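Local coordinates for protein glutamine synthetase (Helicobacter pylori, PDB 5ZLI) that works as a type I beta glutamine synthetase, a twelve-subunit enzyme in which each chain carries a beta-Grasp domain and a catalytic domain, at residues B[342-347]-B[399-404]; B[348-353]-B[404-409]; B[31-36]-B[62-67]; B[109-114]-B[447-452]. All coordinates share one frame; numbering follows the deposited sequence.

Contact 1 (B[342-347]-B[399-404]); sequences LTYSAN and GEAMDI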
# COMPACT_ATOMS: atom_id res chain seq x y z
N LEU B 342 22.66 27.87 -46.37
CA LEU B 342 23.66 27.14 -47.15
C LEU B 342 24.76 28.08 -47.66
O LEU B 342 24.86 28.39 -48.85
CB LEU B 342 22.99 26.42 -48.31
CG LEU B 342 22.13 25.21 -48.01
CD1 LEU B 342 21.34 24.85 -49.26
CD2 LEU B 342 23.04 24.07 -47.58
N THR B 343 25.66 28.46 -46.76
CA THR B 343 26.82 29.25 -47.14
C THR B 343 28.03 28.73 -46.37
O THR B 343 27.92 27.87 -45.51
CB THR B 343 26.59 30.75 -46.89
OG1 THR B 343 25.21 31.07 -47.09
CG2 THR B 343 27.41 31.57 -47.88
N TYR B 344 29.19 29.26 -46.71
CA TYR B 344 30.44 28.90 -46.05
C TYR B 344 31.01 30.11 -45.32
O TYR B 344 30.72 31.26 -45.67
CB TYR B 344 31.45 28.35 -47.10
CG TYR B 344 31.73 29.31 -48.28
CD1 TYR B 344 30.78 29.49 -49.30
CD2 TYR B 344 32.91 30.05 -48.36
CE1 TYR B 344 31.01 30.37 -50.36
CE2 TYR B 344 33.14 30.93 -49.41
CZ TYR B 344 32.19 31.08 -50.41
OH TYR B 344 32.41 31.95 -51.45
N SER B 345 31.80 29.84 -44.28
CA SER B 345 32.51 30.90 -43.56
C SER B 345 33.54 30.27 -42.65
O SER B 345 33.31 29.19 -42.09
CB SER B 345 31.55 31.79 -42.75
OG SER B 345 30.76 32.56 -43.63
N ALA B 346 34.67 30.94 -42.49
CA ALA B 346 35.66 30.48 -41.55
C ALA B 346 35.20 30.81 -40.14
O ALA B 346 34.65 31.89 -39.88
CB ALA B 346 37.03 31.10 -41.83
N ASN B 347 35.40 29.85 -39.23
CA ASN B 347 35.10 30.05 -37.82
C ASN B 347 33.61 30.31 -37.57
O ASN B 347 33.24 30.99 -36.61
CB ASN B 347 35.93 31.20 -37.27
CG ASN B 347 37.32 31.21 -37.82
OD1 ASN B 347 38.02 30.19 -37.79
ND2 ASN B 347 37.69 32.32 -38.45
N GLY B 399 29.58 30.79 -54.77
CA GLY B 399 29.07 32.09 -54.40
C GLY B 399 29.98 32.81 -53.41
O GLY B 399 31.21 32.67 -53.43
N GLU B 400 29.34 33.60 -52.54
CA GLU B 400 30.04 34.50 -51.63
C GLU B 400 29.86 34.03 -50.20
O GLU B 400 28.77 33.60 -49.81
CB GLU B 400 29.54 35.94 -51.77
CG GLU B 400 30.51 37.02 -51.27
CD GLU B 400 31.45 37.53 -52.35
OE1 GLU B 400 31.36 37.05 -53.50
OE2 GLU B 400 32.28 38.43 -52.06
N ALA B 401 30.94 34.09 -49.42
CA ALA B 401 30.88 33.72 -48.01
C ALA B 401 30.07 34.76 -47.24
O ALA B 401 30.05 35.95 -47.58
CB ALA B 401 32.29 33.60 -47.44
N MET B 402 29.41 34.31 -46.18
CA MET B 402 28.61 35.17 -45.31
C MET B 402 29.18 35.14 -43.91
O MET B 402 28.95 34.18 -43.17
CB MET B 402 27.14 34.80 -45.29
CG MET B 402 26.41 35.15 -46.55
SD MET B 402 24.71 34.59 -46.49
CE MET B 402 24.11 35.35 -47.99
N ASP B 403 29.91 36.18 -43.54
CA ASP B 403 30.52 36.28 -42.22
C ASP B 403 29.64 37.13 -41.30
O ASP B 403 30.01 38.21 -40.84
CB ASP B 403 31.94 36.82 -42.36
CG ASP B 403 32.75 36.00 -43.34
OD1 ASP B 403 32.21 34.96 -43.77
OD2 ASP B 403 33.91 36.37 -43.68
N ILE B 404 28.41 36.66 -41.16
CA ILE B 404 27.44 37.18 -40.21
C ILE B 404 26.98 36.06 -39.28
O ILE B 404 27.38 34.89 -39.39
CB ILE B 404 26.23 37.86 -40.90
CG1 ILE B 404 25.58 36.95 -41.96
CG2 ILE B 404 26.62 39.23 -41.47
CD1 ILE B 404 24.25 36.36 -41.52
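Tyr344 and Ala401 make the close-packed part of this contact, the phenol ring resting one face on the small methyl group, with Tyr344 CE2 3.4 Å from Ala401 CB. A residue as small as alanine lets loop and ring come this near. The hydroxyl then continues to Gly399, whose carbonyl O lies at the ring edge, in its plane, and accepts a hydrogen bond from Tyr344 OH; the modelled length is too short to be read closely. Beside this, Thr343 CG2, anti to the backbone N, meets Met402 CG at 3.9 Å, the two side chains lying roughly perpendicular. The strand 341-346 pairs in parallel with strand 351-355 in a sheet of the catalytic domain, and here it also meets an irregular loop. The backbones share one weak hydrogen bond, from Met402 N to Tyr344 O (3.4 Å, 152°). The contact becomes polar and less definite where buried Ser345 meets exposed Asp403. Ser345 OG stands 2.8 Å from Asp403 OD1 and also near Met402 O, so its single proton has more than one acceptor within reach. On the open side, Asp403 OD2 makes a long, weak ion pair with Lys298, while the CB of exposed Glu400 is directed away from the strand.

Contact 2 (B[348-353]-B[404-409]); sequences NRSASV and INLFKL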
# COMPACT_ATOMS: atom_id res chain seq x y z
N ASN B 348 32.72 29.82 -38.43
CA ASN B 348 31.30 30.14 -38.32
C ASN B 348 30.48 28.87 -38.15
O ASN B 348 30.43 28.03 -39.04
CB ASN B 348 30.87 30.92 -39.56
CG ASN B 348 29.57 31.67 -39.37
OD1 ASN B 348 28.66 31.21 -38.69
ND2 ASN B 348 29.50 32.86 -39.97
N ARG B 349 29.79 28.76 -37.01
CA ARG B 349 28.95 27.60 -36.73
C ARG B 349 27.49 27.84 -37.03
O ARG B 349 26.67 26.95 -36.77
CB ARG B 349 29.12 27.14 -35.28
CG ARG B 349 30.52 26.74 -34.98
CD ARG B 349 30.55 25.82 -33.82
NE ARG B 349 31.72 24.95 -33.85
CZ ARG B 349 32.99 25.33 -33.76
NH1 ARG B 349 33.30 26.60 -33.63
NH2 ARG B 349 33.96 24.41 -33.79
N SER B 350 27.14 29.01 -37.57
CA SER B 350 25.84 29.22 -38.16
C SER B 350 25.78 28.79 -39.63
O SER B 350 24.67 28.62 -40.17
CB SER B 350 25.45 30.69 -38.02
OG SER B 350 26.45 31.51 -38.58
N ALA B 351 26.92 28.57 -40.27
CA ALA B 351 26.95 28.25 -41.69
C ALA B 351 26.82 26.75 -41.95
O ALA B 351 27.10 25.92 -41.07
CB ALA B 351 28.24 28.78 -42.32
N SER B 352 26.30 26.41 -43.14
CA SER B 352 26.21 25.01 -43.57
C SER B 352 27.59 24.37 -43.71
O SER B 352 27.78 23.21 -43.35
CB SER B 352 25.42 24.89 -44.85
OG SER B 352 24.10 25.29 -44.60
N VAL B 353 28.52 25.08 -44.33
CA VAL B 353 29.89 24.62 -44.42
C VAL B 353 30.74 25.54 -43.57
O VAL B 353 30.48 26.74 -43.44
CB VAL B 353 30.43 24.57 -45.86
CG1 VAL B 353 31.65 23.65 -45.91
CG2 VAL B 353 29.31 24.13 -46.80
N ILE B 404 28.41 36.66 -41.16
CA ILE B 404 27.44 37.18 -40.21
C ILE B 404 26.98 36.06 -39.28
O ILE B 404 27.38 34.89 -39.39
CB ILE B 404 26.23 37.86 -40.90
CG1 ILE B 404 25.58 36.95 -41.96
CG2 ILE B 404 26.62 39.23 -41.47
CD1 ILE B 404 24.25 36.36 -41.52
N ASN B 405 26.19 36.45 -38.27
CA ASN B 405 25.42 35.50 -37.47
C ASN B 405 24.21 35.07 -38.30
O ASN B 405 23.22 35.79 -38.40
CB ASN B 405 25.01 36.15 -36.15
CG ASN B 405 24.25 35.22 -35.24
OD1 ASN B 405 23.74 34.19 -35.67
ND2 ASN B 405 24.18 35.58 -33.97
N LEU B 406 24.29 33.87 -38.88
CA LEU B 406 23.27 33.49 -39.84
C LEU B 406 21.90 33.33 -39.20
O LEU B 406 20.88 33.65 -39.83
CB LEU B 406 23.70 32.22 -40.58
CG LEU B 406 24.74 32.42 -41.69
CD1 LEU B 406 26.09 32.90 -41.22
CD2 LEU B 406 24.91 31.17 -42.50
N PHE B 407 21.84 32.92 -37.93
CA PHE B 407 20.56 32.80 -37.22
C PHE B 407 19.91 34.15 -36.88
O PHE B 407 18.77 34.15 -36.39
CB PHE B 407 20.75 32.00 -35.93
CG PHE B 407 21.43 30.67 -36.14
CD1 PHE B 407 21.05 29.83 -37.17
CD2 PHE B 407 22.47 30.28 -35.31
CE1 PHE B 407 21.69 28.59 -37.37
CE2 PHE B 407 23.13 29.05 -35.51
CZ PHE B 407 22.73 28.21 -36.53
N LYS B 408 20.59 35.28 -37.12
CA LYS B 408 20.00 36.59 -36.86
C LYS B 408 19.21 37.15 -38.05
O LYS B 408 18.48 38.13 -37.87
CB LYS B 408 21.10 37.58 -36.44
N LEU B 409 19.30 36.52 -39.23
CA LEU B 409 18.66 37.03 -40.44
C LEU B 409 17.15 36.79 -40.43
O LEU B 409 16.68 35.72 -40.05
CB LEU B 409 19.29 36.36 -41.68
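Asn348 and Ile404 are joined by the clearest hydrogen bond of this contact. Asn348 CG stands anti to the backbone N (chi1 -161°), and ND2 donates to Ile404 O at 3.0 Å with a nearly straight N-H...O angle of 162°; the carbonyl oxygen lies close to the amide plane. An asparagine suits the place because its amide N-H can reach this main-chain oxygen. Its other amide atom, OD1, appears to accept from Ser350 N at 2.9 Å. A second bond between the segments, from Leu406 N to Ser350 OG (3.2 Å), is weak, and the positions of Ser350 OG and Asn348 OD1 are doubtful because the model sets them too close together.

The aromatic contact is a CH-pi interaction. Ser350 CB sits over one face of the Phe407 ring, 4.0 Å from the ring centroid and 17° off its normal, so the serine presents carbon to the ring.

Leu406 supplies the apolar packing. Its CD2 branch lies 3.7 Å from Ala351 CA and 4.1 Å from Ala351 CB, while CD1 turns to the Asn348 amide; the small alanine leaves the branch access to the main chain.

Ile70 of a second subunit packs on Ser350 and Phe407, and Arg349 makes a salt bridge with Asp74 of that subunit. The contact thus sets what looks like an Asx turn, its oxygen less surely placed, against the short 3-10 segment 406-408, where the catalytic domain meets the beta-Grasp domain of a second subunit.

Contact 3 (B[31-36]-B[62-67]); sequences FSDIKG and SCFKGW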
# COMPACT_ATOMS: atom_id res chain seq x y z
N PHE B 31 26.81 -6.42 -42.33
CA PHE B 31 26.47 -5.77 -43.57
C PHE B 31 25.38 -4.75 -43.28
O PHE B 31 24.63 -4.88 -42.32
CB PHE B 31 26.01 -6.76 -44.65
CG PHE B 31 24.77 -7.54 -44.30
CD1 PHE B 31 24.84 -8.67 -43.49
CD2 PHE B 31 23.52 -7.16 -44.78
CE1 PHE B 31 23.69 -9.41 -43.17
CE2 PHE B 31 22.34 -7.90 -44.45
CZ PHE B 31 22.43 -9.02 -43.66
N SER B 32 25.33 -3.71 -44.10
CA SER B 32 24.46 -2.57 -43.87
C SER B 32 23.38 -2.56 -44.93
O SER B 32 23.68 -2.52 -46.13
CB SER B 32 25.28 -1.28 -43.89
OG SER B 32 26.50 -1.46 -43.18
N ASP B 33 22.12 -2.61 -44.50
CA ASP B 33 21.00 -2.39 -45.41
C ASP B 33 20.96 -0.92 -45.78
O ASP B 33 21.81 -0.13 -45.38
CB ASP B 33 19.68 -2.90 -44.80
CG ASP B 33 19.12 -2.02 -43.65
OD1 ASP B 33 19.86 -1.29 -42.94
OD2 ASP B 33 17.88 -2.06 -43.48
N ILE B 34 19.97 -0.54 -46.60
CA ILE B 34 19.89 0.84 -47.08
C ILE B 34 19.72 1.82 -45.92
O ILE B 34 20.38 2.87 -45.88
CB ILE B 34 18.76 0.99 -48.12
CG1 ILE B 34 19.11 0.19 -49.36
CG2 ILE B 34 18.53 2.47 -48.51
CD1 ILE B 34 17.96 0.15 -50.33
N LYS B 35 18.83 1.51 -44.96
CA LYS B 35 18.50 2.44 -43.87
C LYS B 35 19.70 2.80 -43.00
O LYS B 35 19.68 3.84 -42.33
CB LYS B 35 17.35 1.87 -43.02
CG LYS B 35 17.41 1.91 -41.45
CD LYS B 35 15.95 2.03 -40.92
CE LYS B 35 15.77 1.96 -39.41
NZ LYS B 35 15.69 0.51 -39.02
N GLY B 36 20.75 1.97 -42.97
CA GLY B 36 21.87 2.23 -42.10
C GLY B 36 21.98 1.24 -40.97
O GLY B 36 22.86 1.38 -40.10
N SER B 62 14.91 -10.69 -49.00
CA SER B 62 13.55 -10.20 -49.12
C SER B 62 13.08 -9.50 -47.84
O SER B 62 12.10 -8.76 -47.88
CB SER B 62 12.62 -11.37 -49.44
OG SER B 62 12.37 -12.08 -48.24
N CYS B 63 13.81 -9.69 -46.73
CA CYS B 63 13.49 -9.12 -45.42
C CYS B 63 13.87 -7.64 -45.29
O CYS B 63 13.58 -7.06 -44.24
CB CYS B 63 14.26 -9.88 -44.33
SG CYS B 63 14.05 -11.65 -44.31
N PHE B 64 14.47 -7.03 -46.31
CA PHE B 64 15.01 -5.68 -46.22
C PHE B 64 14.24 -4.82 -47.20
O PHE B 64 14.26 -5.09 -48.41
CB PHE B 64 16.51 -5.68 -46.51
CG PHE B 64 17.28 -6.54 -45.59
CD1 PHE B 64 17.38 -7.91 -45.81
CD2 PHE B 64 17.86 -6.01 -44.46
CE1 PHE B 64 18.05 -8.72 -44.93
CE2 PHE B 64 18.55 -6.83 -43.58
CZ PHE B 64 18.64 -8.18 -43.82
N LYS B 65 13.53 -3.82 -46.68
CA LYS B 65 12.70 -3.02 -47.56
C LYS B 65 13.59 -2.14 -48.42
O LYS B 65 14.58 -1.57 -47.94
CB LYS B 65 11.64 -2.22 -46.79
CG LYS B 65 10.42 -1.87 -47.69
CD LYS B 65 9.57 -0.72 -47.12
CE LYS B 65 8.48 -0.21 -48.09
NZ LYS B 65 9.02 0.46 -49.33
N GLY B 66 13.24 -2.06 -49.70
CA GLY B 66 14.09 -1.49 -50.71
C GLY B 66 14.96 -2.49 -51.45
O GLY B 66 15.45 -2.15 -52.54
N TRP B 67 15.07 -3.72 -50.96
CA TRP B 67 15.93 -4.75 -51.55
C TRP B 67 15.12 -5.75 -52.32
O TRP B 67 14.34 -5.28 -53.25
CB TRP B 67 16.78 -5.38 -50.43
CG TRP B 67 17.99 -4.62 -50.10
CD1 TRP B 67 18.34 -3.41 -50.59
CD2 TRP B 67 19.10 -5.08 -49.32
NE1 TRP B 67 19.57 -3.04 -50.11
CE2 TRP B 67 20.06 -4.05 -49.33
CE3 TRP B 67 19.36 -6.25 -48.60
CZ2 TRP B 67 21.27 -4.16 -48.65
CZ3 TRP B 67 20.56 -6.35 -47.92
CH2 TRP B 67 21.50 -5.30 -47.94
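In the beta-Grasp domain, an aromatic cluster joins Phe31, at the end of strand 26-32, to Phe64 and Trp67 of the loop between strands 57-60 and 74-81. Phe31 points an edge at the face of Phe64 in an offset edge-to-face pair, with ring centroids 5.8 Å apart and planes at 63°; Phe31 CE2 comes within 3.8 Å of Phe64 CZ. Trp67 meets Phe31 rim to rim, CH2 to CD2, at 4.2 Å. Met191 of a third subunit also packs on Phe31 and Phe64.

A type II turn from Phe64 to Trp67, closed by Trp67 N bonding to Phe64 O, brings the two aromatic residues of the loop together, and Trp67 CZ3 lies over one face of Phe64, off toward the rim. Gly66 has the positive phi (94°) that the third place of such a turn calls for, and having no side chain it leaves room beside Ile34 CD1. That isoleucine and the indole run alongside each other in opposite senses, with Ile34 CD1 3.6 Å from Trp67 CD1. Asp33 adds carbon: its CB lies over one indole face and 3.6 Å from Phe64 CD2, while OD1 receives weak bonds from Gly36 N and Thr37 N in its own loop.

No hydrogen bond crosses between the segments; the indole NE1 instead donates to Lys112 O. Ile34 extends the cluster to Tyr454 and Leu457 of helix 448-466 and to Leu379 of helix 377-393, and Asn39 of strand 38-44 touches Phe31, Asp33 and Phe64.

Contact 4 (B[109-114]-B[447-452]); sequences PYEKCP and SEEFIQ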
# COMPACT_ATOMS: atom_id res chain seq x y z
N PRO B 109 28.22 -6.60 -58.38
CA PRO B 109 28.01 -6.16 -56.99
C PRO B 109 26.70 -5.41 -56.87
O PRO B 109 26.40 -4.55 -57.70
CB PRO B 109 29.20 -5.22 -56.73
CG PRO B 109 30.25 -5.70 -57.64
CD PRO B 109 29.55 -6.21 -58.88
N TYR B 110 25.94 -5.70 -55.81
CA TYR B 110 24.53 -5.31 -55.76
C TYR B 110 24.41 -3.81 -55.88
O TYR B 110 25.00 -3.06 -55.10
CB TYR B 110 23.91 -5.79 -54.45
CG TYR B 110 22.40 -5.69 -54.35
CD1 TYR B 110 21.58 -5.76 -55.48
CD2 TYR B 110 21.78 -5.56 -53.12
CE1 TYR B 110 20.18 -5.70 -55.37
CE2 TYR B 110 20.41 -5.49 -52.99
CZ TYR B 110 19.61 -5.57 -54.10
OH TYR B 110 18.25 -5.50 -53.90
N GLU B 111 23.67 -3.37 -56.90
CA GLU B 111 23.62 -1.94 -57.13
C GLU B 111 22.85 -1.20 -56.03
O GLU B 111 22.95 0.03 -55.95
CB GLU B 111 23.05 -1.67 -58.54
CG GLU B 111 21.56 -1.99 -58.74
CD GLU B 111 21.17 -2.03 -60.21
OE1 GLU B 111 21.25 -1.00 -60.88
OE2 GLU B 111 20.77 -3.12 -60.71
N LYS B 112 22.14 -1.92 -55.15
CA LYS B 112 21.41 -1.31 -54.04
C LYS B 112 22.06 -1.60 -52.70
O LYS B 112 21.51 -1.23 -51.66
CB LYS B 112 19.96 -1.81 -54.03
CG LYS B 112 19.18 -1.49 -55.29
CD LYS B 112 17.68 -1.60 -55.11
CE LYS B 112 17.22 -3.03 -55.20
NZ LYS B 112 15.74 -3.09 -55.37
N CYS B 113 23.28 -2.16 -52.72
CA CYS B 113 24.04 -2.38 -51.50
C CYS B 113 24.78 -1.09 -51.19
O CYS B 113 25.68 -0.71 -51.95
CB CYS B 113 25.02 -3.54 -51.68
SG CYS B 113 26.23 -3.66 -50.34
N PRO B 114 24.45 -0.39 -50.10
CA PRO B 114 25.07 0.91 -49.84
C PRO B 114 26.58 0.85 -49.77
O PRO B 114 27.26 1.77 -50.25
CB PRO B 114 24.46 1.30 -48.50
CG PRO B 114 23.23 0.54 -48.38
CD PRO B 114 23.51 -0.77 -49.04
N SER B 447 22.49 3.83 -59.31
CA SER B 447 21.60 3.41 -60.38
C SER B 447 20.17 3.87 -60.10
O SER B 447 19.78 4.08 -58.95
CB SER B 447 21.68 1.91 -60.55
OG SER B 447 20.86 1.26 -59.62
N GLU B 448 19.38 4.05 -61.16
CA GLU B 448 18.05 4.61 -60.96
C GLU B 448 17.15 3.66 -60.20
O GLU B 448 16.33 4.11 -59.38
CB GLU B 448 17.43 5.00 -62.30
CG GLU B 448 15.95 5.41 -62.20
CD GLU B 448 15.69 6.89 -61.99
OE1 GLU B 448 16.67 7.67 -61.90
OE2 GLU B 448 14.49 7.25 -61.94
N GLU B 449 17.26 2.35 -60.45
CA GLU B 449 16.49 1.40 -59.64
C GLU B 449 16.69 1.68 -58.16
O GLU B 449 15.72 1.87 -57.42
CB GLU B 449 16.86 -0.03 -60.01
CG GLU B 449 15.88 -0.62 -61.02
CD GLU B 449 16.48 -1.66 -61.95
OE1 GLU B 449 15.95 -1.83 -63.08
OE2 GLU B 449 17.48 -2.30 -61.57
N PHE B 450 17.95 1.81 -57.73
CA PHE B 450 18.21 2.15 -56.32
C PHE B 450 17.49 3.44 -55.90
O PHE B 450 16.83 3.46 -54.87
CB PHE B 450 19.72 2.27 -56.05
CG PHE B 450 20.04 2.89 -54.70
CD1 PHE B 450 20.01 2.13 -53.54
CD2 PHE B 450 20.31 4.25 -54.58
CE1 PHE B 450 20.29 2.71 -52.30
CE2 PHE B 450 20.57 4.81 -53.36
CZ PHE B 450 20.55 4.04 -52.22
N ILE B 451 17.64 4.52 -56.67
CA ILE B 451 17.06 5.81 -56.28
C ILE B 451 15.57 5.68 -56.07
O ILE B 451 14.99 6.28 -55.16
CB ILE B 451 17.33 6.90 -57.33
CG1 ILE B 451 18.79 7.37 -57.33
CG2 ILE B 451 16.35 8.08 -57.18
CD1 ILE B 451 19.16 8.23 -58.56
N GLN B 452 14.91 4.92 -56.93
CA GLN B 452 13.48 4.75 -56.76
C GLN B 452 13.20 3.88 -55.55
O GLN B 452 12.29 4.18 -54.77
CB GLN B 452 12.91 4.16 -58.06
CG GLN B 452 13.09 5.13 -59.24
CD GLN B 452 12.14 6.33 -59.18
OE1 GLN B 452 10.94 6.16 -58.94
NE2 GLN B 452 12.66 7.54 -59.39
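The backbones of Lys112 and Phe450 approach to 5.2 Å between CA atoms, where a type I turn from Tyr110 to Cys113, closed by Cys113 N bonding to Tyr110 O, lies against the first turn of helix 448-466. Two helix starts meet in this way: Ser447 holds the N-cap position of helix 448-466, and Cys113 that of helix 114-128, into which the turn leads.

Glu111 and Ser447 supply the hydrogen bond. The serine OG donates to Glu111 OE1 at 2.6 Å, reaching the carboxylate on its anti side and 27° out of its plane. A short hydroxyl suits this site, since Ser447 is buried and the longer, extended glutamate covers the distance from the turn. Glu111 OE2 has its partner in Lys106, whose NZ makes salt bridges with both Glu111 and Glu449 and would be expected to ease the repulsion between them.

Lys112 and Phe450 provide the apolar half. Lys112 CG is 3.9 Å from Phe450 CB, and Phe450 CD1 is 3.7 Å from Lys112 CA, so the aliphatic stem of the lysine does the packing. Its chain then bends at chi3 (-81°), and NZ is bonded to Gly66 O. On the turn itself, Lys112 CB stands over one face of the Tyr110 ring. Phe450 also rests on Ile34 and on Leu379 of helix 377-393.

Nearer solvent, the carboxylates of Glu111 and Glu449 have planes 60° apart, their OE2 atoms separated by 3.5 Å.

In the fold
Contacts 1 and 2 adjoin, about 8 Å between centres. They share Ile404, fix successive parts of one loop to the neighbouring strands 341-346 and 351-355, and both reach the second subunit. Each is partly buried and mixes polar bonds with small patches of carbon. Contacts 3 and 4 form another pair, about 11 Å between centres and some 35 Å or more from the first. Contact 3 is buried and aromatic, without hydrogen bonds between its segments, whereas contact 4 is partly buried and sets a charged, more open side beside apolar packing. The two touch through Trp67 and Lys112, which join the beta-Grasp cluster to the turn that leads into helix 114-128.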